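Long-range contacts in cobalamin biosynthesis protein CobN (Mycobacterium tuberculosis, PDB 7C6O), which forms the large, catalytic subunit of cobaltochelatase, which probably inserts cobalt into the corrin ring in an ATP-dependent step of cobalamin biosynthesis: residues H612-M617 against T1063-I1068; A618-Y623 against V695-G700; A903-R908 against D957-V962; P932-T937 against D971-A976. All coordinates share one frame; numbering follows the deposited sequence. Where two conformers were deposited one is given.

Contact 1 of 4, residues H612-M617 against T1063-I1068; sequences HLIPPM and TREHDI
I614 and E1065 cross at about a right angle, branch against side-chain stem. I614 CG2 lies 3.6 Å from E1065 OE2, and I614 CB is 3.7 Å from E1065 CG. The CD1 end of I614 reaches the same carboxylate oxygen more loosely. With CG1 of I614 set between its backbone N and carbonyl carbon (chi1 64°), CG2 falls beside the backbone N and meets the acid. E1065 is bent at chi2 (84°), which carries its stem and carboxylate across the isoleucine.

The carboxylate has polar partners of its own. T1063 OG1 bonds to E1065 OE1 at 2.7 Å, on the syn side and 30° out of the carboxylate plane. OE2 is hydrogen-bonded to S827. Both oxygens of this buried group are therefore satisfied while its stem packs on I614.

M617 makes the second touch. Its chain is bent at chi2 and chi3, and the terminal methyl CE comes to 3.6 Å from R1064 O and 4.2 Å from E1065 CA. P615 CG is farther off, 4.4 Å from E1065 O. The R1064 side chain leads away to a salt bridge with D1099. M617 also packs on Q696 and R698 of strand 696-698.

The loop 1063-1068 follows strand 1056-1061. The other segment, 612-617, links strands 608-612 and 617-619. Two loops from different beta sheets thus meet in the interior. The link from L613 to P616, with its Pro-Pro pair, has the backbone angles of a polyproline II segment.

Contact 2 of 4, residues A618-Y623 against V695-G700; sequences ARAETY and VQIRDG
A618 O is gripped by I697 N, which donates to it at 2.9 Å with an N-H...O angle of 176°. Q696 CA adds a CA-H...O contact to the same oxygen at 3.6 Å. In return A618 N donates to I697 O at 2.9 Å. This closes the reciprocal ring of a hydrogen-bonded antiparallel pair. The next pair, R619 with Q696, is non-hydrogen-bonded. A620 N then bonds to V695 O at 2.9 Å, with a more bent N-H...O angle of 140°.

Apolar side chains pack beside the pairing. A620 CB lies 3.9 Å from V695 CG1 and 4.1 Å from I697 CD1. I697 CG1 sits between the backbone N and carbonyl carbon (chi1 63°) and carries CD1 over A620. Nearer the D699 end, A618 CB, on the same face as I697, meets D699 CB at 3.8 Å. The bent chain of Q696 brings its amide up against the A618 backbone, a packing contact.

R619 points away from the partner strand. Its NE makes a salt bridge with E621 OE1 at 2.8 Å, and its NH1 reaches D694 at the end of helix 675-694. Helix 1126-1132 covers A618, R698 and D699.

The two short strands form a separate sheet, a two-stranded antiparallel ladder that joins the two ends of a mostly helical run.

Contact 3 of 4, residues A903-R908 against D957-V962; sequences ALLGVR and DAVRLV
L905 and V907 flank G906, the C-prime residue of a Schellman motif that ends helix 896-905, and both rest on V962 of helix 949-963. G906 has the positive phi of this motif (85°), and its N makes a weak bond to A903 O at 3.1 Å. The chain then turns straight into strand 907-911. The helix lies in sequence between strands 880-885 and 935-940, which are parallel neighbours in the large mixed sheet of this part of the fold. The contact sets a helix end and the start of a beta hairpin against a second helix.

L905 is the larger of the two side chains. Its CG lies anti to the carbonyl carbon, beside the backbone N (chi1 -61°), and the chain beyond it is extended. CD1 comes to 3.8 Å from V959 CG2 and 3.9 Å from A958 CB. L905 and V959 cross obliquely. The other branch, CD2, touches V962 CG2 more loosely at 4.4 Å.

The backbone takes part as well. L905 O lies 3.7 Å from V962 CG1, and the same oxygen accepts a hydrogen bond from R933. L905 and V962 also pack on V974 of helix 973-985, while L921 of strand 918-923 touches V907 and A958.

A958 and V962 stand one helical turn apart, and V907 reaches both with one methyl. V907 CG2 is 4.3 Å from A958 CB. Against V962 CG1 that methyl is tighter than an ordinary van der Waals contact, at 3.5 Å.

Contact 4 of 4, residues P932-T937 against D971-A976; sequences PRIDVT and DNYVRA
Y973 leaves its backbone with CB 3.3 Å from R933 O. With CG anti to the carbonyl carbon (chi1 -60°), the ring runs back along 932-934, and CG stays near that oxygen. On one side of the ring CE2 meets I934 CD1 at 3.8 Å. P932 comes over one ring face in a CH-pi contact, its CB 3.9 Å from the ring centroid and 21° off the normal, shifted toward the rim. At the tip, Y973 OH touches P932 CG at 3.4 Å.

The backbones hold this packing in place. Y973 N donates to R933 O at 2.9 Å. R933 N donates to D971 O at 2.9 Å. These two bonds bracket N972 in a single bridge between chains running in nearly the same direction. N972 is also the N-cap of helix 973-985: its OD1 accepts from R975 N at 2.9 Å.

The extended R933 side chain passes N972 with the guanidinium and amide planes 66° apart and N972 ND2 near the guanidinium plane at its edge. E967 holds R933 NE and N972 ND2 together, and M924 O takes R933 NH2. Past the bridge the chain enters strand 935-940. There V974 CG2 packs 3.6 Å from D935 CA, while the D935 carboxylate is held by R994 and H977.

The contacts form two pairs. Contacts 1 and 2 have centres 11 Å apart and share the run 612-623: P616 O meets D699 N at 2.7 Å. Contacts 3 and 4 have centres 9 Å apart and touch directly: V962 O meets N972 ND2 at 2.8 Å. Their segments alternate along the chain, and helices 949-963 and 973-985 are consecutive. The pairs lie well apart, with 34 Å between the centres of contacts 1 and 3. Contacts 3 and 4 pack helices against the mixed sheet holding strand 935-940. Segment 1063-1068 follows strand 1056-1061 of that sheet and returns to 612-617 after the other contacts have closed. Contact 1 so joins distant parts of the chain.

Contact 1 of 4, residues H612-M617 against T1063-I1068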
loop_
_atom_site.group_PDB
_atom_site.type_symbol
_atom_site.label_atom_id
_atom_site.label_comp_id
_atom_site.label_asym_id
_atom_site.label_seq_id
_atom_site.Cartn_x
_atom_site.Cartn_y
_atom_site.Cartn_z
ATOM N N HIS A 612 -12.145 -6.924 -2.499
ATOM C CA HIS A 612 -13.265 -7.693 -1.986
ATOM C C HIS A 612 -13.655 -7.204 -0.598
ATOM O O HIS A 612 -12.887 -6.535 0.099
ATOM C CB HIS A 612 -12.968 -9.209 -1.963
ATOM C CG HIS A 612 -11.917 -9.625 -0.977
ATOM N ND1 HIS A 612 -12.148 -9.680 0.381
ATOM C CD2 HIS A 612 -10.642 -10.045 -1.158
ATOM C CE1 HIS A 612 -11.054 -10.096 0.997
ATOM N NE2 HIS A 612 -10.126 -10.326 0.086
ATOM N N LEU A 613 -14.875 -7.562 -0.213
ATOM C CA LEU A 613 -15.482 -7.050 1.001
ATOM C C LEU A 613 -14.751 -7.556 2.243
ATOM O O LEU A 613 -14.088 -8.597 2.235
ATOM C CB LEU A 613 -16.957 -7.454 1.051
ATOM C CG LEU A 613 -17.850 -6.766 2.085
ATOM C CD1 LEU A 613 -17.872 -5.261 1.864
ATOM C CD2 LEU A 613 -19.253 -7.341 2.029
ATOM N N ILE A 614 -14.875 -6.786 3.319
ATOM C CA ILE A 614 -14.405 -7.186 4.643
ATOM C C ILE A 614 -15.199 -8.408 5.094
ATOM O O ILE A 614 -16.295 -8.659 4.572
ATOM C CB ILE A 614 -14.545 -6.029 5.644
ATOM C CG1 ILE A 614 -16.022 -5.669 5.833
ATOM C CG2 ILE A 614 -13.747 -4.820 5.167
ATOM C CD1 ILE A 614 -16.287 -4.769 7.022
ATOM N N PRO A 615 -14.700 -9.194 6.045
ATOM C CA PRO A 615 -15.496 -10.305 6.580
ATOM C C PRO A 615 -16.770 -9.791 7.226
ATOM O O PRO A 615 -16.859 -8.608 7.590
ATOM C CB PRO A 615 -14.560 -10.948 7.619
ATOM C CG PRO A 615 -13.538 -9.901 7.928
ATOM C CD PRO A 615 -13.362 -9.128 6.658
ATOM N N PRO A 616 -17.785 -10.640 7.376
ATOM C CA PRO A 616 -18.965 -10.227 8.138
ATOM C C PRO A 616 -18.570 -9.882 9.566
ATOM O O PRO A 616 -17.711 -10.534 10.164
ATOM C CB PRO A 616 -19.878 -11.458 8.076
ATOM C CG PRO A 616 -18.953 -12.601 7.840
ATOM C CD PRO A 616 -17.857 -12.053 6.965
ATOM N N MET A 617 -19.190 -8.827 10.098
ATOM C CA MET A 617 -18.889 -8.302 11.422
ATOM C C MET A 617 -20.135 -8.335 12.297
ATOM O O MET A 617 -21.262 -8.231 11.805
ATOM C CB MET A 617 -18.367 -6.859 11.344
ATOM C CG MET A 617 -17.178 -6.669 10.412
ATOM S SD MET A 617 -15.682 -7.509 10.970
ATOM C CE MET A 617 -15.309 -6.591 12.465
ATOM N N THR A 1063 -7.782 -0.275 12.448
ATOM C CA THR A 1063 -8.847 -0.954 11.723
ATOM C C THR A 1063 -9.413 -2.069 12.593
ATOM O O THR A 1063 -8.688 -2.696 13.370
ATOM C CB THR A 1063 -8.341 -1.488 10.360
ATOM O OG1 THR A 1063 -9.336 -1.259 9.350
ATOM C CG2 THR A 1063 -8.018 -2.972 10.418
ATOM N N ARG A 1064 -10.725 -2.282 12.487
ATOM C CA ARG A 1064 -11.427 -3.238 13.334
ATOM C C ARG A 1064 -11.584 -4.609 12.693
ATOM O O ARG A 1064 -11.936 -5.563 13.396
ATOM C CB ARG A 1064 -12.812 -2.696 13.711
ATOM C CG ARG A 1064 -12.824 -1.866 14.976
ATOM C CD ARG A 1064 -12.711 -2.743 16.215
ATOM N NE ARG A 1064 -12.360 -1.962 17.399
ATOM C CZ ARG A 1064 -11.206 -2.070 18.051
ATOM N NH1 ARG A 1064 -10.292 -2.942 17.647
ATOM N NH2 ARG A 1064 -10.972 -1.313 19.115
ATOM N N GLU A 1065 -11.331 -4.730 11.389
ATOM C CA GLU A 1065 -11.515 -6.001 10.695
ATOM C C GLU A 1065 -10.580 -7.090 11.207
ATOM O O GLU A 1065 -10.899 -8.277 11.072
ATOM C CB GLU A 1065 -11.314 -5.804 9.192
ATOM C CG GLU A 1065 -12.404 -4.975 8.513
ATOM C CD GLU A 1065 -12.184 -3.470 8.622
ATOM O OE1 GLU A 1065 -11.324 -3.027 9.415
ATOM O OE2 GLU A 1065 -12.883 -2.725 7.906
ATOM N N HIS A 1066 -9.437 -6.723 11.779
ATOM C CA HIS A 1066 -8.521 -7.682 12.380
ATOM C C HIS A 1066 -7.960 -7.072 13.655
ATOM O O HIS A 1066 -8.116 -5.875 13.914
ATOM C CB HIS A 1066 -7.389 -8.065 11.417
ATOM C CG HIS A 1066 -6.439 -6.945 11.130
ATOM N ND1 HIS A 1066 -6.511 -6.180 9.986
ATOM C CD2 HIS A 1066 -5.395 -6.457 11.844
ATOM C CE1 HIS A 1066 -5.551 -5.273 10.005
ATOM N NE2 HIS A 1066 -4.862 -5.416 11.123
ATOM N N ASP A 1067 -7.292 -7.899 14.459
ATOM C CA ASP A 1067 -6.730 -7.437 15.724
ATOM C C ASP A 1067 -5.267 -7.859 15.820
ATOM O O ASP A 1067 -4.708 -8.468 14.903
ATOM C CB ASP A 1067 -7.549 -7.946 16.923
ATOM C CG ASP A 1067 -7.711 -9.457 16.939
ATOM O OD1 ASP A 1067 -6.692 -10.180 16.895
ATOM O OD2 ASP A 1067 -8.870 -9.925 17.026
ATOM N N ILE A 1068 -4.640 -7.528 16.953
ATOM C CA ILE A 1068 -3.198 -7.721 17.089
ATOM C C ILE A 1068 -2.803 -9.184 17.203
ATOM O O ILE A 1068 -1.612 -9.502 17.086
ATOM C CB ILE A 1068 -2.642 -6.943 18.300
ATOM C CG1 ILE A 1068 -3.255 -7.452 19.605
ATOM C CG2 ILE A 1068 -2.894 -5.455 18.130
ATOM C CD1 ILE A 1068 -2.524 -6.967 20.850
#

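Contact 2 of 4, residues A618-Y623 against V695-G700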
loop_
_atom_site.group_PDB
_atom_site.type_symbol
_atom_site.label_atom_id
_atom_site.label_comp_id
_atom_site.label_asym_id
_atom_site.label_seq_id
_atom_site.Cartn_x
_atom_site.Cartn_y
_atom_site.Cartn_z
ATOM N N ALA A 618 -19.920 -8.464 13.606
ATOM C CA ALA A 618 -21.011 -8.434 14.572
ATOM C C ALA A 618 -20.448 -8.062 15.936
ATOM O O ALA A 618 -19.243 -8.168 16.180
ATOM C CB ALA A 618 -21.744 -9.779 14.642
ATOM N N ARG A 619 -21.339 -7.623 16.823
ATOM C CA ARG A 619 -20.927 -7.256 18.172
ATOM C C ARG A 619 -20.414 -8.482 18.917
ATOM O O ARG A 619 -20.925 -9.592 18.745
ATOM C CB ARG A 619 -22.099 -6.621 18.924
ATOM C CG ARG A 619 -21.722 -5.404 19.752
ATOM C CD ARG A 619 -22.939 -4.528 20.031
ATOM N NE ARG A 619 -23.837 -5.119 21.017
ATOM C CZ ARG A 619 -23.989 -4.665 22.257
ATOM N NH1 ARG A 619 -23.307 -3.604 22.669
ATOM N NH2 ARG A 619 -24.829 -5.267 23.086
ATOM N N ALA A 620 -19.388 -8.278 19.750
ATOM C CA ALA A 620 -18.773 -9.404 20.448
ATOM C C ALA A 620 -19.731 -10.031 21.455
ATOM O O ALA A 620 -19.755 -11.258 21.612
ATOM C CB ALA A 620 -17.489 -8.956 21.144
ATOM N N GLU A 621 -20.518 -9.202 22.147
ATOM C CA GLU A 621 -21.466 -9.631 23.176
ATOM C C GLU A 621 -20.760 -10.285 24.362
ATOM O O GLU A 621 -19.526 -10.353 24.399
ATOM C CB GLU A 621 -22.518 -10.579 22.589
ATOM C CG GLU A 621 -23.453 -9.929 21.576
ATOM C CD GLU A 621 -24.222 -8.746 22.149
ATOM O OE1 GLU A 621 -24.495 -7.790 21.391
ATOM O OE2 GLU A 621 -24.553 -8.765 23.354
ATOM N N THR A 622 -21.528 -10.755 25.340
ATOM C CA THR A 622 -20.971 -11.377 26.533
ATOM C C THR A 622 -21.313 -12.859 26.580
ATOM O O THR A 622 -22.246 -13.332 25.925
ATOM C CB THR A 622 -21.478 -10.696 27.809
ATOM O OG1 THR A 622 -22.909 -10.774 27.859
ATOM C CG2 THR A 622 -21.051 -9.244 27.843
ATOM N N TYR A 623 -20.545 -13.584 27.387
ATOM C CA TYR A 623 -20.695 -15.023 27.538
ATOM C C TYR A 623 -20.044 -15.429 28.850
ATOM O O TYR A 623 -19.209 -14.703 29.394
ATOM C CB TYR A 623 -20.054 -15.780 26.369
ATOM C CG TYR A 623 -18.565 -15.535 26.258
ATOM C CD1 TYR A 623 -18.072 -14.450 25.544
ATOM C CD2 TYR A 623 -17.651 -16.379 26.883
ATOM C CE1 TYR A 623 -16.712 -14.214 25.448
ATOM C CE2 TYR A 623 -16.289 -16.149 26.795
ATOM C CZ TYR A 623 -15.826 -15.065 26.075
ATOM O OH TYR A 623 -14.472 -14.837 25.981
ATOM N N VAL A 695 -17.459 -4.151 21.200
ATOM C CA VAL A 695 -16.525 -4.082 20.082
ATOM C C VAL A 695 -16.998 -4.976 18.940
ATOM O O VAL A 695 -17.594 -6.041 19.155
ATOM C CB VAL A 695 -15.109 -4.464 20.550
ATOM C CG1 VAL A 695 -15.047 -5.933 20.955
ATOM C CG2 VAL A 695 -14.081 -4.149 19.466
ATOM N N GLN A 696 -16.755 -4.530 17.710
ATOM C CA GLN A 696 -17.063 -5.338 16.538
ATOM C C GLN A 696 -15.962 -6.365 16.312
ATOM O O GLN A 696 -14.773 -6.033 16.355
ATOM C CB GLN A 696 -17.215 -4.450 15.302
ATOM C CG GLN A 696 -18.420 -3.525 15.338
ATOM C CD GLN A 696 -19.727 -4.269 15.145
ATOM O OE1 GLN A 696 -20.769 -3.865 15.662
ATOM N NE2 GLN A 696 -19.680 -5.357 14.388
ATOM N N ILE A 697 -16.357 -7.615 16.075
ATOM C CA ILE A 697 -15.428 -8.677 15.715
ATOM C C ILE A 697 -15.973 -9.375 14.479
ATOM O O ILE A 697 -17.149 -9.247 14.132
ATOM C CB ILE A 697 -15.214 -9.701 16.850
ATOM C CG1 ILE A 697 -16.529 -10.414 17.170
ATOM C CG2 ILE A 697 -14.647 -9.025 18.091
ATOM C CD1 ILE A 697 -16.384 -11.547 18.167
ATOM N N ARG A 698 -15.107 -10.117 13.798
ATOM C CA ARG A 698 -15.573 -10.827 12.618
ATOM C C ARG A 698 -16.459 -11.998 13.024
ATOM O O ARG A 698 -16.224 -12.660 14.040
ATOM C CB ARG A 698 -14.401 -11.297 11.759
ATOM C CG ARG A 698 -13.487 -12.331 12.375
ATOM C CD ARG A 698 -12.368 -12.626 11.387
ATOM N NE ARG A 698 -11.338 -13.523 11.901
ATOM C CZ ARG A 698 -10.369 -13.145 12.729
ATOM N NH1 ARG A 698 -10.317 -11.891 13.157
ATOM N NH2 ARG A 698 -9.459 -14.022 13.135
ATOM N N ASP A 699 -17.500 -12.226 12.231
ATOM C CA ASP A 699 -18.542 -13.214 12.481
ATOM C C ASP A 699 -18.602 -14.210 11.332
ATOM O O ASP A 699 -19.670 -14.700 10.952
ATOM C CB ASP A 699 -19.888 -12.529 12.699
ATOM C CG ASP A 699 -20.921 -13.455 13.300
ATOM O OD1 ASP A 699 -20.563 -14.226 14.215
ATOM O OD2 ASP A 699 -22.087 -13.408 12.859
ATOM N N GLY A 700 -17.443 -14.518 10.773
ATOM C CA GLY A 700 -17.293 -15.365 9.614
ATOM C C GLY A 700 -16.156 -14.852 8.757
ATOM O O GLY A 700 -15.386 -13.984 9.165
#

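Contact 3 of 4, residues A903-R908 against D957-V962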
loop_
_atom_site.group_PDB
_atom_site.type_symbol
_atom_site.label_atom_id
_atom_site.label_comp_id
_atom_site.label_asym_id
_atom_site.label_seq_id
_atom_site.Cartn_x
_atom_site.Cartn_y
_atom_site.Cartn_z
ATOM N N ALA A 903 3.279 15.658 16.481
ATOM C CA ALA A 903 2.706 16.229 17.696
ATOM C C ALA A 903 3.620 16.014 18.896
ATOM O O ALA A 903 3.781 16.912 19.732
ATOM C CB ALA A 903 1.324 15.632 17.959
ATOM N N LEU A 904 4.225 14.829 19.006
ATOM C CA LEU A 904 5.133 14.570 20.120
ATOM C C LEU A 904 6.345 15.492 20.065
ATOM O O LEU A 904 6.788 16.013 21.098
ATOM C CB LEU A 904 5.566 13.104 20.113
ATOM C CG LEU A 904 4.487 12.086 20.485
ATOM C CD1 LEU A 904 4.918 10.676 20.108
ATOM C CD2 LEU A 904 4.174 12.175 21.972
ATOM N N LEU A 905 6.890 15.710 18.864
ATOM C CA LEU A 905 8.010 16.626 18.684
ATOM C C LEU A 905 7.615 18.082 18.896
ATOM O O LEU A 905 8.491 18.918 19.140
ATOM C CB LEU A 905 8.600 16.469 17.280
ATOM C CG LEU A 905 9.176 15.103 16.908
ATOM C CD1 LEU A 905 9.626 15.096 15.458
ATOM C CD2 LEU A 905 10.325 14.743 17.831
ATOM N N GLY A 906 6.329 18.404 18.800
ATOM C CA GLY A 906 5.897 19.783 18.911
ATOM C C GLY A 906 5.973 20.545 17.607
ATOM O O GLY A 906 6.308 21.736 17.607
ATOM N N VAL A 907 5.673 19.887 16.490
ATOM C CA VAL A 907 5.759 20.480 15.162
ATOM C C VAL A 907 4.409 20.323 14.479
ATOM O O VAL A 907 3.834 19.228 14.471
ATOM C CB VAL A 907 6.872 19.829 14.320
ATOM C CG1 VAL A 907 6.891 20.410 12.914
ATOM C CG2 VAL A 907 8.210 20.019 14.993
ATOM N N ARG A 908 3.914 21.411 13.907
ATOM C CA ARG A 908 2.646 21.442 13.197
ATOM C C ARG A 908 2.877 21.371 11.693
ATOM O O ARG A 908 3.826 21.979 11.182
ATOM C CB ARG A 908 1.879 22.722 13.532
ATOM C CG ARG A 908 0.399 22.681 13.199
ATOM C CD ARG A 908 -0.235 24.052 13.364
ATOM N NE ARG A 908 0.227 24.720 14.575
ATOM C CZ ARG A 908 -0.341 24.587 15.769
ATOM N NH1 ARG A 908 -1.401 23.806 15.919
ATOM N NH2 ARG A 908 0.153 25.236 16.815
ATOM N N ASP A 957 13.059 16.043 8.701
ATOM C CA ASP A 957 13.149 17.497 8.816
ATOM C C ASP A 957 12.645 17.983 10.170
ATOM O O ASP A 957 13.207 18.918 10.751
ATOM C CB ASP A 957 12.359 18.170 7.694
ATOM C CG ASP A 957 13.044 18.067 6.345
ATOM O OD1 ASP A 957 14.231 17.676 6.295
ATOM O OD2 ASP A 957 12.387 18.379 5.329
ATOM N N ALA A 958 11.582 17.360 10.688
ATOM C CA ALA A 958 11.006 17.815 11.949
ATOM C C ALA A 958 11.939 17.537 13.120
ATOM O O ALA A 958 12.086 18.378 14.014
ATOM C CB ALA A 958 9.647 17.150 12.177
ATOM N N VAL A 959 12.567 16.360 13.136
ATOM C CA VAL A 959 13.514 16.027 14.199
ATOM C C VAL A 959 14.678 17.011 14.203
ATOM O O VAL A 959 15.046 17.563 15.246
ATOM C CB VAL A 959 14.011 14.579 14.042
ATOM C CG1 VAL A 959 15.142 14.304 15.026
ATOM C CG2 VAL A 959 12.869 13.600 14.242
ATOM N N ARG A 960 15.283 17.232 13.033
ATOM C CA ARG A 960 16.400 18.166 12.949
ATOM C C ARG A 960 15.960 19.589 13.261
ATOM O O ARG A 960 16.729 20.360 13.849
ATOM C CB ARG A 960 17.045 18.084 11.565
ATOM C CG ARG A 960 17.869 16.822 11.357
ATOM C CD ARG A 960 18.499 16.771 9.973
ATOM N NE ARG A 960 17.530 16.393 8.951
ATOM C CZ ARG A 960 16.984 17.240 8.085
ATOM N NH1 ARG A 960 17.316 18.523 8.107
ATOM N NH2 ARG A 960 16.110 16.797 7.194
ATOM N N LEU A 961 14.732 19.949 12.885
ATOM C CA LEU A 961 14.188 21.262 13.219
ATOM C C LEU A 961 14.230 21.504 14.724
ATOM O O LEU A 961 14.822 22.482 15.194
ATOM C CB LEU A 961 12.755 21.373 12.694
ATOM C CG LEU A 961 12.205 22.708 12.184
ATOM C CD1 LEU A 961 10.719 22.573 11.881
ATOM C CD2 LEU A 961 12.448 23.851 13.160
ATOM N N VAL A 962 13.609 20.611 15.499
ATOM C CA VAL A 962 13.514 20.822 16.939
ATOM C C VAL A 962 14.812 20.500 17.666
ATOM O O VAL A 962 15.043 21.032 18.760
ATOM C CB VAL A 962 12.365 20.000 17.547
ATOM C CG1 VAL A 962 11.043 20.444 16.964
ATOM C CG2 VAL A 962 12.581 18.509 17.319
#

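Contact 4 of 4, residues P932-T937 against D971-A976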
loop_
_atom_site.group_PDB
_atom_site.type_symbol
_atom_site.label_atom_id
_atom_site.label_comp_id
_atom_site.label_asym_id
_atom_site.label_seq_id
_atom_site.Cartn_x
_atom_site.Cartn_y
_atom_site.Cartn_z
ATOM N N PRO A 932 7.284 19.281 27.573
ATOM C CA PRO A 932 8.528 19.128 26.811
ATOM C C PRO A 932 8.275 18.502 25.451
ATOM O O PRO A 932 7.328 17.736 25.256
ATOM C CB PRO A 932 9.378 18.202 27.689
ATOM C CG PRO A 932 8.771 18.272 29.043
ATOM C CD PRO A 932 7.313 18.504 28.825
ATOM N N ARG A 933 9.137 18.850 24.499
ATOM C CA ARG A 933 9.211 18.087 23.263
ATOM C C ARG A 933 9.685 16.677 23.584
ATOM O O ARG A 933 10.742 16.494 24.197
ATOM C CB ARG A 933 10.159 18.760 22.271
ATOM C CG ARG A 933 9.815 20.205 21.956
ATOM C CD ARG A 933 10.623 20.729 20.778
ATOM N NE ARG A 933 10.524 22.180 20.663
ATOM C CZ ARG A 933 9.517 22.821 20.079
ATOM N NH1 ARG A 933 8.513 22.137 19.545
ATOM N NH2 ARG A 933 9.512 24.146 20.029
ATOM N N ILE A 934 8.892 15.685 23.199
ATOM C CA ILE A 934 9.202 14.289 23.479
ATOM C C ILE A 934 9.998 13.726 22.310
ATOM O O ILE A 934 9.625 13.915 21.147
ATOM C CB ILE A 934 7.917 13.477 23.718
ATOM C CG1 ILE A 934 7.026 14.162 24.763
ATOM C CG2 ILE A 934 8.254 12.055 24.140
ATOM C CD1 ILE A 934 7.633 14.241 26.154
ATOM N N ASP A 935 11.096 13.040 22.614
ATOM C CA ASP A 935 11.881 12.393 21.573
ATOM C C ASP A 935 11.093 11.235 20.970
ATOM O O ASP A 935 10.286 10.587 21.642
ATOM C CB ASP A 935 13.213 11.895 22.141
ATOM C CG ASP A 935 14.321 11.853 21.099
ATOM O OD1 ASP A 935 14.049 12.109 19.908
ATOM O OD2 ASP A 935 15.476 11.570 21.478
ATOM N N VAL A 936 11.313 10.988 19.682
ATOM C CA VAL A 936 10.616 9.920 18.973
ATOM C C VAL A 936 11.619 9.143 18.133
ATOM O O VAL A 936 12.382 9.735 17.362
ATOM C CB VAL A 936 9.479 10.454 18.078
ATOM C CG1 VAL A 936 8.775 9.295 17.379
ATOM C CG2 VAL A 936 8.485 11.270 18.884
ATOM N N THR A 937 11.620 7.822 18.285
ATOM C CA THR A 937 12.303 6.915 17.374
ATOM C C THR A 937 11.248 6.201 16.543
ATOM O O THR A 937 10.297 5.639 17.095
ATOM C CB THR A 937 13.167 5.899 18.130
ATOM O OG1 THR A 937 14.258 6.578 18.764
ATOM C CG2 THR A 937 13.720 4.854 17.176
ATOM N N ASP A 971 12.783 21.247 28.494
ATOM C CA ASP A 971 11.763 21.609 27.520
ATOM C C ASP A 971 11.880 20.838 26.211
ATOM O O ASP A 971 10.945 20.880 25.406
ATOM C CB ASP A 971 11.827 23.111 27.207
ATOM C CG ASP A 971 11.538 23.977 28.418
ATOM O OD1 ASP A 971 10.751 23.549 29.288
ATOM O OD2 ASP A 971 12.099 25.092 28.492
ATOM N N ASN A 972 12.994 20.142 25.978
ATOM C CA ASN A 972 13.278 19.587 24.653
ATOM C C ASN A 972 14.141 18.338 24.843
ATOM O O ASN A 972 15.369 18.423 24.905
ATOM C CB ASN A 972 13.967 20.624 23.776
ATOM C CG ASN A 972 14.091 20.186 22.329
ATOM O OD1 ASN A 972 14.098 18.994 22.019
ATOM N ND2 ASN A 972 14.201 21.157 21.431
ATOM N N TYR A 973 13.481 17.179 24.917
ATOM C CA TYR A 973 14.216 15.930 25.087
ATOM C C TYR A 973 14.959 15.545 23.814
ATOM O O TYR A 973 15.974 14.839 23.881
ATOM C CB TYR A 973 13.268 14.803 25.505
ATOM C CG TYR A 973 12.542 15.041 26.818
ATOM C CD1 TYR A 973 12.988 15.995 27.725
ATOM C CD2 TYR A 973 11.415 14.300 27.149
ATOM C CE1 TYR A 973 12.325 16.212 28.921
ATOM C CE2 TYR A 973 10.746 14.508 28.343
ATOM C CZ TYR A 973 11.205 15.465 29.224
ATOM O OH TYR A 973 10.542 15.672 30.412
ATOM N N VAL A 974 14.472 15.992 22.653
ATOM C CA VAL A 974 15.156 15.713 21.393
ATOM C C VAL A 974 16.543 16.341 21.397
ATOM O O VAL A 974 17.554 15.666 21.169
ATOM C CB VAL A 974 14.321 16.215 20.201
ATOM C CG1 VAL A 974 15.042 15.932 18.889
ATOM C CG2 VAL A 974 12.942 15.581 20.210
ATOM N N ARG A 975 16.607 17.649 21.659
ATOM C CA ARG A 975 17.896 18.333 21.695
ATOM C C ARG A 975 18.792 17.765 22.786
ATOM O O ARG A 975 20.001 17.608 22.583
ATOM C CB ARG A 975 17.692 19.834 21.899
ATOM C CG ARG A 975 18.991 20.599 22.063
ATOM C CD ARG A 975 18.746 22.085 22.209
ATOM N NE ARG A 975 19.998 22.834 22.275
ATOM C CZ ARG A 975 20.713 23.185 21.211
ATOM N NH1 ARG A 975 21.841 23.866 21.364
ATOM N NH2 ARG A 975 20.303 22.853 19.993
ATOM N N ALA A 976 18.216 17.442 23.946
ATOM C CA ALA A 976 19.014 16.921 25.052
ATOM C C ALA A 976 19.709 15.621 24.666
ATOM O O ALA A 976 20.900 15.433 24.943
ATOM C CB ALA A 976 18.131 16.716 26.283
#